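Local coordinates for mannosyl-glycoprotein endo-beta-N-acetylglucosamidase-like domain-containing protein (Pseudomonas protegens, PDB 4KT3) that probably cleaves peptidoglycan as a glycoside hydrolase effector of a type VI secretion system, and is captured here bound to a putative lipoprotein as its immunity partner, at residues 66-71 with 162-167; 36-41 with 172-177; 81-86 with 109-114; 55-60 with 127-132; 90-95 with 118-123. One frame throughout, in Å; residues are numbered along the deposited sequence.

How the contacts relate
The five contacts span a mostly helical domain. Contact 2 closes the longest loop, joining helix 35-54 to the C-terminal end of the chain, and the other four are nested within it. Contact 1 shares helix 160-174 with it, about 13 Å away between centres, and Phe40 packs against helix 59-70. Contacts 3 and 5, whose segments interleave along the chain, lie about 8 Å apart between centres, across the chain's centre from contact 1; there the two-stranded sheet, 96-98 with 108-110, and its loops meet the start and middle of helix 114-129. Contact 4 joins the far end of that helix to the turn before helix 59-70. The immunity partner reaches contacts 1, 2 and 3.

Contact 1 of 5, residues 66-71 with 162-167; sequences AAQESQ and RYLADI
Gln68 carries most of this contact, crossing the side chains of Ile167 and Tyr163 at about a right angle. The segment axes of helix 66-70 and helix 162-167 stand 10.1 Å apart at 114°, a separation spanned by side chains. The tight part is the buried Gln68 side chain, held among Tyr163, Leu164 and Ile167. Its CG is anti to the backbone N (chi1 158°), and a bend at chi2 (72°) carries CD round toward Tyr163. The amide oxygen OE1 meets the ring at its edge, in the ring plane, 3.4 Å from Tyr163 CE1, while Ile167 CD1 touches the same oxygen at 3.4 Å. Ordinary apolar contacts surround it: Gln68 CB lies 4.0 Å from Leu164 CD1, and Ala67 CB reaches Ile167 CG2 at 4.2 Å. Leu164 is backed in turn by Ala139 and Leu142 of helix 135-144.

The looser side is polar: one water bridges the two side chains, donating to Gln68 OE1 at 2.8 Å and to Tyr163 OH at 2.9 Å, and the putative lipoprotein covers it. Gln68 NE2 bonds to the backbone oxygen of Tyr79 of that chain, and Tyr163 OH to its Glu94 and Asn96. The helix crossing thus meets the partner protein through Gln68 and Tyr163, forming part of the effector-immunity interface of a glucosaminidase domain in the lysozyme clan.

Contact 2 of 5, residues 36-41 with 172-177; sequences SAVTFV and RGRMAC
Ala37, the first residue of helix 36-41 to touch the C-terminal segment, sets its CB over one face of the Arg174 guanidinium, 3.5 Å above the plane and offset toward the rim. The closest guanidinium atom is NE, 3.6 Å from Ala37 CB. The arginine chain is extended from CG to NE (CD anti to CA, chi2 -176°). Polar partners lie elsewhere: NE bonds to Leu31 O and NH1 to Tyr72 OH. The next residue, Val38, turns both methyls to the last residue, with CG1 3.8 Å and CG2 3.9 Å from Cys177 CB. The sulfur of Cys177 is bonded to that of Cys32, so the valine packs beside a disulfide joining the C terminus to the region just before helix 35-54. Val41 closes the row. Its CG1 presses on CG of Met175, a selenomethionine, at 3.5 Å, tighter than usual for two carbons, while CG2 lies 4.1 Å from Arg174 CB. The C-terminal end of helix 160-174 and the beta turn from Arg174 to Cys177 thus lie against helix 35-54, whose Phe40 packs onto Leu63 and Ala67 of helix 59-70; Met175 reaches that same helix at Val59.

Contact 3 of 5, residues 81-86 with 109-114; sequences LNNYFS and AKFDSF
Leu81 O is approached by two neighbours from the other segment: Phe111 N donates to it at 2.9 Å in a nearly straight bond (172°), and Lys110 CA adds a CH...O contact at 3.5 Å. Two asparagine amides extend this pairing. Asn82 ND2 donates a hydrogen bond to Phe111 O at 3.1 Å from above the carbonyl plane, and Asn83 ND2 donates to Ala109 O at 2.9 Å in a more bent bond (138°). The Asn83 amide also stands almost perpendicular to the Phe111 ring, its CG 3.6 Å from CE2 at the ring edge, and its OD1 accepts from Met87 N. Beyond the polar part, Phe114 CD2 sits over one face of the Tyr84 ring, 3.3 Å from CG; the ring planes meet obliquely at 51°. The loop after helix 76-81 is thereby fastened to the end of strand 108-110 and the start of helix 114-129, with Tyr44 and Phe40 of helix 35-54 completing the aromatic cluster.

Contact 4 of 5, residues 55-60 with 127-132; sequences LDLPVE and TAVRGQ
Asp56 and Gly131, both with positive phi, meet where two helices have just ended, so that two chain reversals lie against each other. A hydrogen bond crosses from Gly131 N to Leu55 O, at 3.0 Å. The same oxygen receives a CH...O contact from Arg130 CA at 3.1 Å, and Asp56 O has a similar one from Gly131 CA at 3.2 Å. Arg130 folds back over this pairing: its CG sits between the backbone N and the carbonyl carbon (chi1 64°), and the chain bends at chi3. Leu55 O lies over the centre of one guanidinium face, 4.3 Å from its plane, while NH2 bonds to Gln54 O. The Asp56 carboxylate stays 5.2 Å from this arginine, measured from OD2 to NH1, and its OD1 forms a salt bridge with Arg133 instead. The Leu57 and Val129 side chains cross at about a right angle, CD1 of Leu57 4.2 Å from CG2 of Val129; Leu57 CD2 comes within 3.3 Å of Gln132 O, and Leu57 also packs on Phe138 of helix 135-144. The arrangement joins a Schellman motif, in which Asp56 is the C-prime residue ending helix 35-54, to the type II beta turn from Val129 to Gln132 that follows helix 114-129.

Contact 5 of 5, residues 90-95 with 118-123; sequences PAPLQI and AQSFAS
In Ser120 the hydroxyl is anti to the backbone N (chi1 -175°), which points OG out from helix 118-123 to the carbonyl of Pro92; Ser123, one turn on, has the same rotation (chi1 -174°) and sets its OG against the proline ring. Ser120 OG donates to Pro92 O at 2.7 Å, lying in the carbonyl plane on a lone pair, with a C=O...donor angle of 143°. Ala91 CB packs beside the same hydroxyl, 3.4 Å from OG. Over the next turn of the helix, Pro92 CG meets Ser123 OG at 3.5 Å, a van der Waals contact of proline carbon with serine oxygen. Leu93 reaches the other way along the helix and lays CD1 on Gln119 CB at 3.5 Å, crossing that extended side chain at a slant.

Ala91 to Gln94 form a type II beta turn, closed by Gln94 N to Ala91 O at 3.2 Å, and Leu93 takes the positive-phi place in it. The Gln94 side chain turns back within the loop, its OE1 accepting from Ala91 N at 2.8 Å. Behind the helix, Phe121 faces the core toward Leu62 and Leu65. Chemically, Ser120 OG donates one short, directed hydrogen bond to the loop carbonyl, while the surrounding contacts are dispersive and partly at the surface, consistent with a turn pinned to the helix at essentially one polar point.

Contact 1 of 5, residues 66-71 with 162-167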
# COMPACT_ATOMS: atom_id res chain seq x y z
N ALA A 66 -1.47 -5.79 -8.02
CA ALA A 66 -2.74 -5.44 -7.37
C ALA A 66 -2.52 -5.12 -5.88
O ALA A 66 -3.15 -4.21 -5.34
CB ALA A 66 -3.74 -6.55 -7.54
N ALA A 67 -1.67 -5.88 -5.20
CA ALA A 67 -1.39 -5.63 -3.78
C ALA A 67 -0.79 -4.24 -3.56
O ALA A 67 -1.10 -3.56 -2.58
CB ALA A 67 -0.46 -6.70 -3.22
N GLN A 68 0.13 -3.86 -4.44
CA GLN A 68 0.74 -2.53 -4.44
C GLN A 68 -0.30 -1.42 -4.66
O GLN A 68 -0.31 -0.41 -3.96
CB GLN A 68 1.80 -2.49 -5.54
CG GLN A 68 2.20 -1.11 -6.07
CD GLN A 68 3.03 -0.31 -5.09
OE1 GLN A 68 2.99 -0.52 -3.87
NE2 GLN A 68 3.79 0.66 -5.62
N GLU A 69 -1.16 -1.58 -5.66
CA GLU A 69 -2.08 -0.51 -6.02
C GLU A 69 -3.21 -0.36 -5.02
O GLU A 69 -3.71 0.76 -4.81
CB GLU A 69 -2.67 -0.75 -7.41
CG GLU A 69 -1.64 -0.80 -8.55
CD GLU A 69 -0.91 0.50 -8.70
OE1 GLU A 69 -1.56 1.53 -8.99
OE2 GLU A 69 0.32 0.48 -8.52
N SER A 70 -3.64 -1.48 -4.44
CA SER A 70 -4.82 -1.52 -3.58
C SER A 70 -4.55 -1.62 -2.09
O SER A 70 -5.49 -1.74 -1.31
CB SER A 70 -5.72 -2.70 -4.00
OG SER A 70 -5.18 -3.95 -3.59
N GLN A 71 -3.27 -1.59 -1.71
CA GLN A 71 -2.87 -1.77 -0.32
C GLN A 71 -3.49 -3.08 0.22
O GLN A 71 -4.17 -3.13 1.25
CB GLN A 71 -3.28 -0.56 0.54
CG GLN A 71 -2.57 0.75 0.13
CD GLN A 71 -3.04 1.31 -1.21
OE1 GLN A 71 -2.24 1.55 -2.14
NE2 GLN A 71 -4.34 1.51 -1.32
N ARG A 162 12.67 -2.20 -7.53
CA ARG A 162 13.05 -3.07 -6.43
C ARG A 162 11.92 -3.15 -5.41
O ARG A 162 11.66 -4.21 -4.84
CB ARG A 162 14.34 -2.57 -5.79
CG ARG A 162 14.88 -3.48 -4.70
CD ARG A 162 15.40 -4.79 -5.28
NE ARG A 162 14.41 -5.85 -5.21
CZ ARG A 162 14.55 -7.04 -5.78
NH1 ARG A 162 15.63 -7.33 -6.49
NH2 ARG A 162 13.59 -7.95 -5.65
N TYR A 163 11.26 -2.01 -5.18
CA TYR A 163 10.16 -1.96 -4.23
C TYR A 163 9.00 -2.86 -4.70
O TYR A 163 8.48 -3.67 -3.92
CB TYR A 163 9.69 -0.50 -4.03
CG TYR A 163 8.54 -0.34 -3.05
CD1 TYR A 163 7.23 -0.35 -3.49
CD2 TYR A 163 8.78 -0.19 -1.69
CE1 TYR A 163 6.17 -0.23 -2.59
CE2 TYR A 163 7.73 -0.05 -0.79
CZ TYR A 163 6.43 -0.06 -1.25
OH TYR A 163 5.39 0.07 -0.37
N LEU A 164 8.62 -2.76 -5.97
CA LEU A 164 7.54 -3.58 -6.48
C LEU A 164 7.97 -5.05 -6.53
O LEU A 164 7.18 -5.94 -6.22
CB LEU A 164 7.11 -3.12 -7.88
CG LEU A 164 6.02 -3.95 -8.57
CD1 LEU A 164 4.78 -4.06 -7.72
CD2 LEU A 164 5.67 -3.31 -9.90
N ALA A 165 9.21 -5.30 -6.95
CA ALA A 165 9.70 -6.66 -7.03
C ALA A 165 9.64 -7.34 -5.66
O ALA A 165 9.32 -8.53 -5.56
CB ALA A 165 11.13 -6.68 -7.60
N ASP A 166 9.94 -6.59 -4.61
CA ASP A 166 9.86 -7.13 -3.25
C ASP A 166 8.42 -7.50 -2.87
O ASP A 166 8.19 -8.51 -2.21
CB ASP A 166 10.44 -6.16 -2.23
CG ASP A 166 11.96 -6.12 -2.27
OD1 ASP A 166 12.57 -6.98 -2.94
OD2 ASP A 166 12.56 -5.23 -1.61
N ILE A 167 7.46 -6.68 -3.30
CA ILE A 167 6.04 -7.00 -3.06
C ILE A 167 5.65 -8.28 -3.79
O ILE A 167 4.95 -9.13 -3.23
CB ILE A 167 5.12 -5.85 -3.49
CG1 ILE A 167 5.30 -4.67 -2.51
CG2 ILE A 167 3.67 -6.29 -3.50
CD1 ILE A 167 4.57 -3.41 -2.94
O HOH W 1 3.18 1.26 -1.76

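Contact 2 of 5, residues 36-41 with 172-177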
# COMPACT_ATOMS: atom_id res chain seq x y z
N SER A 36 -4.22 -9.28 7.08
CA SER A 36 -4.80 -8.48 6.00
C SER A 36 -4.21 -8.90 4.66
O SER A 36 -4.94 -9.11 3.67
CB SER A 36 -4.52 -7.00 6.25
OG SER A 36 -5.05 -6.19 5.22
N ALA A 37 -2.88 -8.96 4.61
CA ALA A 37 -2.21 -9.31 3.36
C ALA A 37 -2.52 -10.74 2.90
O ALA A 37 -2.77 -10.99 1.72
CB ALA A 37 -0.70 -9.09 3.49
N VAL A 38 -2.50 -11.69 3.83
CA VAL A 38 -2.80 -13.08 3.50
C VAL A 38 -4.23 -13.21 2.99
O VAL A 38 -4.50 -13.92 2.03
CB VAL A 38 -2.56 -14.02 4.73
CG1 VAL A 38 -3.13 -15.42 4.47
CG2 VAL A 38 -1.08 -14.10 5.05
N THR A 39 -5.15 -12.51 3.64
CA THR A 39 -6.55 -12.54 3.24
C THR A 39 -6.71 -12.10 1.77
O THR A 39 -7.41 -12.72 0.98
CB THR A 39 -7.39 -11.66 4.19
OG1 THR A 39 -7.35 -12.21 5.52
CG2 THR A 39 -8.84 -11.55 3.74
N PHE A 40 -6.04 -11.01 1.41
CA PHE A 40 -6.09 -10.50 0.05
C PHE A 40 -5.54 -11.51 -0.95
O PHE A 40 -6.16 -11.81 -2.00
CB PHE A 40 -5.29 -9.20 -0.03
CG PHE A 40 -5.20 -8.64 -1.42
CD1 PHE A 40 -6.27 -7.97 -1.98
CD2 PHE A 40 -4.05 -8.81 -2.18
CE1 PHE A 40 -6.20 -7.43 -3.26
CE2 PHE A 40 -3.97 -8.29 -3.46
CZ PHE A 40 -5.05 -7.60 -4.01
N VAL A 41 -4.37 -12.06 -0.64
CA VAL A 41 -3.73 -12.99 -1.55
C VAL A 41 -4.58 -14.25 -1.72
O VAL A 41 -4.82 -14.72 -2.85
CB VAL A 41 -2.30 -13.29 -1.07
CG1 VAL A 41 -1.71 -14.49 -1.82
CG2 VAL A 41 -1.43 -12.04 -1.23
N ARG A 172 4.25 -13.99 -3.57
CA ARG A 172 4.56 -15.38 -3.87
C ARG A 172 4.59 -16.21 -2.59
O ARG A 172 4.05 -17.32 -2.54
CB ARG A 172 5.89 -15.51 -4.60
CG ARG A 172 6.18 -16.91 -5.16
CD ARG A 172 7.63 -17.05 -5.62
NE ARG A 172 7.99 -16.05 -6.62
CZ ARG A 172 9.16 -15.42 -6.69
NH1 ARG A 172 10.12 -15.68 -5.82
NH2 ARG A 172 9.36 -14.53 -7.65
N GLY A 173 5.23 -15.68 -1.55
CA GLY A 173 5.30 -16.38 -0.27
C GLY A 173 3.96 -16.46 0.42
O GLY A 173 3.63 -17.48 1.03
N ARG A 174 3.18 -15.39 0.37
CA ARG A 174 1.88 -15.36 1.03
C ARG A 174 0.87 -16.29 0.38
O ARG A 174 -0.11 -16.69 1.02
CB ARG A 174 1.36 -13.92 1.11
CG ARG A 174 2.14 -13.12 2.14
CD ARG A 174 1.64 -11.71 2.38
NE ARG A 174 2.24 -11.24 3.65
CZ ARG A 174 2.92 -10.11 3.84
NH1 ARG A 174 3.10 -9.23 2.86
NH2 ARG A 174 3.41 -9.85 5.04
N MSE A 175 1.12 -16.68 -0.86
CA MSE A 175 0.26 -17.66 -1.53
C MSE A 175 0.31 -19.03 -0.86
O MSE A 175 -0.61 -19.83 -1.02
CB MSE A 175 0.65 -17.78 -3.01
CG MSE A 175 0.21 -16.59 -3.85
SE MSE A 175 0.79 -16.65 -5.68
CE MSE A 175 -0.29 -18.16 -6.29
N ALA A 176 1.36 -19.29 -0.09
CA ALA A 176 1.53 -20.54 0.64
C ALA A 176 0.86 -20.54 2.03
O ALA A 176 0.83 -21.56 2.71
CB ALA A 176 3.03 -20.83 0.80
N CYS A 177 0.34 -19.39 2.44
CA CYS A 177 -0.22 -19.22 3.78
C CYS A 177 -1.67 -19.66 3.84
O CYS A 177 -2.22 -19.82 4.94
CB CYS A 177 -0.14 -17.75 4.19
SG CYS A 177 1.51 -17.05 4.33
OXT CYS A 177 -2.33 -19.82 2.81

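Contact 3 of 5, residues 81-86 with 109-114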
# COMPACT_ATOMS: atom_id res chain seq x y z
N LEU A 81 -14.72 0.94 -5.65
CA LEU A 81 -14.81 1.03 -7.12
C LEU A 81 -14.33 -0.24 -7.83
O LEU A 81 -14.33 -0.30 -9.07
CB LEU A 81 -14.01 2.23 -7.64
CG LEU A 81 -14.22 3.56 -6.92
CD1 LEU A 81 -13.40 4.66 -7.59
CD2 LEU A 81 -15.69 3.95 -6.87
N ASN A 82 -13.95 -1.25 -7.06
CA ASN A 82 -13.40 -2.49 -7.59
C ASN A 82 -12.21 -2.26 -8.52
O ASN A 82 -11.96 -3.06 -9.41
CB ASN A 82 -14.46 -3.31 -8.32
CG ASN A 82 -15.59 -3.73 -7.42
OD1 ASN A 82 -15.37 -4.20 -6.31
ND2 ASN A 82 -16.81 -3.58 -7.90
N ASN A 83 -11.49 -1.17 -8.31
CA ASN A 83 -10.38 -0.84 -9.19
C ASN A 83 -9.09 -1.20 -8.48
O ASN A 83 -8.49 -0.35 -7.80
CB ASN A 83 -10.44 0.64 -9.57
CG ASN A 83 -9.36 1.06 -10.55
OD1 ASN A 83 -8.43 0.31 -10.87
ND2 ASN A 83 -9.45 2.30 -11.02
N TYR A 84 -8.68 -2.45 -8.64
CA TYR A 84 -7.54 -2.99 -7.89
C TYR A 84 -6.19 -2.69 -8.54
O TYR A 84 -5.16 -3.07 -8.02
CB TYR A 84 -7.71 -4.49 -7.63
CG TYR A 84 -8.76 -4.81 -6.59
CD1 TYR A 84 -10.11 -4.80 -6.91
CD2 TYR A 84 -8.39 -5.12 -5.29
CE1 TYR A 84 -11.07 -5.09 -5.96
CE2 TYR A 84 -9.35 -5.41 -4.34
CZ TYR A 84 -10.68 -5.39 -4.68
OH TYR A 84 -11.64 -5.67 -3.72
N PHE A 85 -6.21 -1.95 -9.65
CA PHE A 85 -4.97 -1.56 -10.33
C PHE A 85 -4.85 -0.04 -10.41
O PHE A 85 -3.98 0.49 -11.11
CB PHE A 85 -4.90 -2.24 -11.71
CG PHE A 85 -4.72 -3.73 -11.59
CD1 PHE A 85 -5.80 -4.56 -11.36
CD2 PHE A 85 -3.45 -4.29 -11.62
CE1 PHE A 85 -5.64 -5.90 -11.17
CE2 PHE A 85 -3.28 -5.66 -11.46
CZ PHE A 85 -4.38 -6.46 -11.23
N SER A 86 -5.72 0.64 -9.65
CA SER A 86 -5.81 2.10 -9.63
C SER A 86 -5.67 2.72 -11.01
O SER A 86 -4.93 3.70 -11.20
CB SER A 86 -4.79 2.69 -8.65
OG SER A 86 -5.03 2.20 -7.34
N ALA A 109 -11.04 4.94 -12.74
CA ALA A 109 -12.10 4.09 -13.27
C ALA A 109 -12.83 3.32 -12.18
O ALA A 109 -12.27 3.02 -11.12
CB ALA A 109 -11.50 3.11 -14.25
N LYS A 110 -14.08 2.97 -12.47
CA LYS A 110 -14.86 2.04 -11.67
C LYS A 110 -15.08 0.78 -12.50
O LYS A 110 -15.25 0.87 -13.72
CB LYS A 110 -16.23 2.62 -11.33
CG LYS A 110 -16.22 3.98 -10.69
CD LYS A 110 -17.64 4.43 -10.36
CE LYS A 110 -17.64 5.74 -9.59
NZ LYS A 110 -19.00 6.10 -9.08
N PHE A 111 -15.07 -0.38 -11.85
CA PHE A 111 -15.30 -1.67 -12.50
C PHE A 111 -16.36 -2.51 -11.78
O PHE A 111 -16.73 -2.23 -10.64
CB PHE A 111 -14.00 -2.47 -12.57
CG PHE A 111 -12.92 -1.79 -13.35
CD1 PHE A 111 -12.92 -1.85 -14.73
CD2 PHE A 111 -11.94 -1.06 -12.70
CE1 PHE A 111 -11.95 -1.21 -15.45
CE2 PHE A 111 -10.96 -0.42 -13.43
CZ PHE A 111 -10.97 -0.49 -14.80
N ASP A 112 -16.80 -3.58 -12.44
CA ASP A 112 -17.74 -4.53 -11.84
C ASP A 112 -17.11 -5.44 -10.80
O ASP A 112 -17.82 -5.97 -9.93
CB ASP A 112 -18.37 -5.40 -12.92
CG ASP A 112 -19.53 -4.74 -13.64
OD1 ASP A 112 -20.31 -4.00 -13.01
OD2 ASP A 112 -19.67 -4.98 -14.86
N SER A 113 -15.80 -5.63 -10.87
CA SER A 113 -15.13 -6.63 -10.05
C SER A 113 -13.62 -6.52 -10.17
O SER A 113 -13.11 -5.90 -11.09
CB SER A 113 -15.53 -8.02 -10.51
OG SER A 113 -15.07 -8.24 -11.84
N PHE A 114 -12.92 -7.15 -9.23
CA PHE A 114 -11.46 -7.31 -9.29
C PHE A 114 -11.09 -7.84 -10.68
O PHE A 114 -10.20 -7.29 -11.35
CB PHE A 114 -10.99 -8.29 -8.20
CG PHE A 114 -9.51 -8.56 -8.23
CD1 PHE A 114 -8.96 -9.37 -9.21
CD2 PHE A 114 -8.68 -8.03 -7.26
CE1 PHE A 114 -7.59 -9.62 -9.25
CE2 PHE A 114 -7.31 -8.26 -7.30
CZ PHE A 114 -6.76 -9.06 -8.29

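Contact 4 of 5, residues 55-60 with 127-132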
# COMPACT_ATOMS: atom_id res chain seq x y z
N LEU A 55 -0.89 -13.42 -20.29
CA LEU A 55 0.19 -12.45 -20.45
C LEU A 55 1.58 -13.07 -20.30
O LEU A 55 2.58 -12.34 -20.27
CB LEU A 55 0.03 -11.34 -19.41
CG LEU A 55 -1.23 -10.48 -19.52
CD1 LEU A 55 -1.25 -9.40 -18.46
CD2 LEU A 55 -1.33 -9.87 -20.91
N ASP A 56 1.65 -14.40 -20.20
CA ASP A 56 2.91 -15.10 -19.98
C ASP A 56 3.66 -14.51 -18.77
O ASP A 56 4.85 -14.17 -18.87
CB ASP A 56 3.78 -15.07 -21.23
CG ASP A 56 5.06 -15.87 -21.07
OD1 ASP A 56 5.11 -16.80 -20.23
OD2 ASP A 56 6.04 -15.60 -21.81
N LEU A 57 2.95 -14.42 -17.64
CA LEU A 57 3.50 -13.90 -16.39
C LEU A 57 3.27 -14.87 -15.25
O LEU A 57 2.22 -15.50 -15.17
CB LEU A 57 2.81 -12.57 -16.01
CG LEU A 57 3.03 -11.35 -16.90
CD1 LEU A 57 2.16 -10.21 -16.40
CD2 LEU A 57 4.50 -10.96 -16.88
N PRO A 58 4.24 -14.95 -14.32
CA PRO A 58 3.94 -15.59 -13.04
C PRO A 58 2.77 -14.88 -12.36
O PRO A 58 2.71 -13.65 -12.37
CB PRO A 58 5.23 -15.39 -12.23
CG PRO A 58 6.30 -15.14 -13.25
CD PRO A 58 5.60 -14.40 -14.37
N VAL A 59 1.86 -15.64 -11.79
CA VAL A 59 0.67 -15.03 -11.20
C VAL A 59 1.01 -13.99 -10.12
O VAL A 59 0.33 -12.97 -10.00
CB VAL A 59 -0.32 -16.11 -10.67
CG1 VAL A 59 0.28 -16.89 -9.52
CG2 VAL A 59 -1.64 -15.46 -10.29
N GLU A 60 2.07 -14.24 -9.36
CA GLU A 60 2.48 -13.31 -8.32
C GLU A 60 2.87 -11.94 -8.86
O GLU A 60 2.82 -10.95 -8.13
CB GLU A 60 3.63 -13.88 -7.48
CG GLU A 60 4.92 -14.20 -8.25
CD GLU A 60 5.01 -15.65 -8.71
OE1 GLU A 60 3.96 -16.29 -8.98
OE2 GLU A 60 6.16 -16.14 -8.83
N THR A 127 0.22 -6.08 -23.54
CA THR A 127 1.17 -6.35 -24.61
C THR A 127 2.53 -5.80 -24.19
O THR A 127 3.56 -6.41 -24.45
CB THR A 127 0.66 -5.75 -25.93
OG1 THR A 127 -0.57 -6.40 -26.29
CG2 THR A 127 1.64 -5.95 -27.05
N ALA A 128 2.52 -4.68 -23.48
CA ALA A 128 3.76 -4.08 -23.01
C ALA A 128 4.51 -4.90 -21.94
O ALA A 128 5.74 -4.91 -21.91
CB ALA A 128 3.52 -2.66 -22.53
N VAL A 129 3.78 -5.59 -21.07
CA VAL A 129 4.43 -6.34 -20.00
C VAL A 129 4.51 -7.84 -20.26
O VAL A 129 5.07 -8.58 -19.46
CB VAL A 129 3.72 -6.15 -18.64
CG1 VAL A 129 3.76 -4.69 -18.22
CG2 VAL A 129 2.30 -6.69 -18.68
N ARG A 130 3.96 -8.32 -21.37
CA ARG A 130 3.87 -9.76 -21.53
C ARG A 130 5.25 -10.42 -21.60
O ARG A 130 6.19 -9.89 -22.19
CB ARG A 130 2.96 -10.15 -22.68
CG ARG A 130 3.42 -9.73 -24.03
CD ARG A 130 2.60 -10.42 -25.14
NE ARG A 130 2.66 -11.86 -25.00
CZ ARG A 130 1.68 -12.63 -24.50
NH1 ARG A 130 1.88 -13.94 -24.40
NH2 ARG A 130 0.51 -12.13 -24.15
N GLY A 131 5.35 -11.56 -20.95
CA GLY A 131 6.56 -12.35 -20.91
C GLY A 131 7.65 -11.81 -20.00
O GLY A 131 8.75 -12.36 -19.97
N GLN A 132 7.36 -10.72 -19.29
CA GLN A 132 8.37 -10.13 -18.40
C GLN A 132 8.23 -10.82 -17.05
O GLN A 132 7.61 -10.28 -16.12
CB GLN A 132 8.16 -8.62 -18.28
CG GLN A 132 8.18 -7.91 -19.61
CD GLN A 132 9.56 -7.80 -20.22
OE1 GLN A 132 10.56 -8.06 -19.56
NE2 GLN A 132 9.61 -7.39 -21.47

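Contact 5 of 5, residues 90-95 with 118-123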
# COMPACT_ATOMS: atom_id res chain seq x y z
N PRO A 90 -10.15 7.34 -18.77
CA PRO A 90 -10.95 6.16 -19.09
C PRO A 90 -10.10 4.91 -19.26
O PRO A 90 -8.97 4.99 -19.74
CB PRO A 90 -11.61 6.54 -20.42
CG PRO A 90 -10.61 7.48 -21.08
CD PRO A 90 -9.94 8.22 -19.94
N ALA A 91 -10.66 3.77 -18.86
CA ALA A 91 -9.99 2.49 -19.00
C ALA A 91 -10.96 1.51 -19.65
O ALA A 91 -12.17 1.63 -19.47
CB ALA A 91 -9.56 1.97 -17.64
N PRO A 92 -10.43 0.55 -20.44
CA PRO A 92 -11.32 -0.46 -21.01
C PRO A 92 -12.10 -1.18 -19.92
O PRO A 92 -11.57 -1.43 -18.83
CB PRO A 92 -10.36 -1.42 -21.71
CG PRO A 92 -9.11 -0.65 -21.92
CD PRO A 92 -9.02 0.32 -20.79
N LEU A 93 -13.35 -1.50 -20.23
CA LEU A 93 -14.25 -2.25 -19.35
C LEU A 93 -14.79 -1.44 -18.17
O LEU A 93 -15.54 -1.97 -17.36
CB LEU A 93 -13.62 -3.56 -18.85
CG LEU A 93 -13.16 -4.57 -19.91
CD1 LEU A 93 -12.20 -5.59 -19.30
CD2 LEU A 93 -14.37 -5.26 -20.55
N GLN A 94 -14.44 -0.16 -18.06
CA GLN A 94 -14.95 0.60 -16.92
C GLN A 94 -16.48 0.76 -17.00
O GLN A 94 -17.07 0.80 -18.10
CB GLN A 94 -14.28 1.97 -16.80
CG GLN A 94 -14.78 3.03 -17.80
CD GLN A 94 -14.12 4.36 -17.57
OE1 GLN A 94 -12.92 4.43 -17.28
NE2 GLN A 94 -14.89 5.44 -17.69
N ILE A 95 -17.11 0.88 -15.83
CA ILE A 95 -18.55 1.11 -15.76
C ILE A 95 -18.85 2.54 -15.28
O ILE A 95 -20.00 2.94 -15.18
CB ILE A 95 -19.26 0.09 -14.84
CG1 ILE A 95 -18.75 0.19 -13.40
CG2 ILE A 95 -19.07 -1.33 -15.39
CD1 ILE A 95 -19.55 -0.63 -12.40
N ALA A 118 -8.57 -6.30 -13.54
CA ALA A 118 -7.38 -7.00 -14.01
C ALA A 118 -7.41 -7.14 -15.53
O ALA A 118 -6.38 -6.99 -16.20
CB ALA A 118 -7.27 -8.38 -13.34
N GLN A 119 -8.58 -7.45 -16.08
CA GLN A 119 -8.74 -7.53 -17.53
C GLN A 119 -8.51 -6.16 -18.20
O GLN A 119 -8.01 -6.08 -19.33
CB GLN A 119 -10.14 -8.08 -17.87
CG GLN A 119 -10.32 -9.54 -17.44
CD GLN A 119 -11.72 -10.07 -17.61
OE1 GLN A 119 -12.70 -9.33 -17.57
NE2 GLN A 119 -11.82 -11.37 -17.81
N SER A 120 -8.87 -5.10 -17.49
CA SER A 120 -8.65 -3.74 -17.98
C SER A 120 -7.15 -3.46 -18.06
O SER A 120 -6.65 -2.96 -19.09
CB SER A 120 -9.32 -2.75 -17.05
OG SER A 120 -9.22 -1.44 -17.56
N PHE A 121 -6.44 -3.77 -16.98
CA PHE A 121 -4.99 -3.68 -16.96
C PHE A 121 -4.38 -4.46 -18.14
O PHE A 121 -3.53 -3.94 -18.87
CB PHE A 121 -4.41 -4.20 -15.64
CG PHE A 121 -2.92 -4.36 -15.68
CD1 PHE A 121 -2.10 -3.26 -15.54
CD2 PHE A 121 -2.35 -5.58 -15.95
CE1 PHE A 121 -0.73 -3.38 -15.63
CE2 PHE A 121 -0.99 -5.71 -16.05
CZ PHE A 121 -0.17 -4.61 -15.89
N ALA A 122 -4.85 -5.69 -18.34
CA ALA A 122 -4.35 -6.52 -19.42
C ALA A 122 -4.61 -5.90 -20.79
O ALA A 122 -3.75 -5.95 -21.67
CB ALA A 122 -4.99 -7.90 -19.34
N SER A 123 -5.80 -5.33 -20.97
CA SER A 123 -6.18 -4.68 -22.22
C SER A 123 -5.24 -3.51 -22.55
O SER A 123 -4.74 -3.39 -23.69
CB SER A 123 -7.64 -4.21 -22.13
OG SER A 123 -8.11 -3.69 -23.36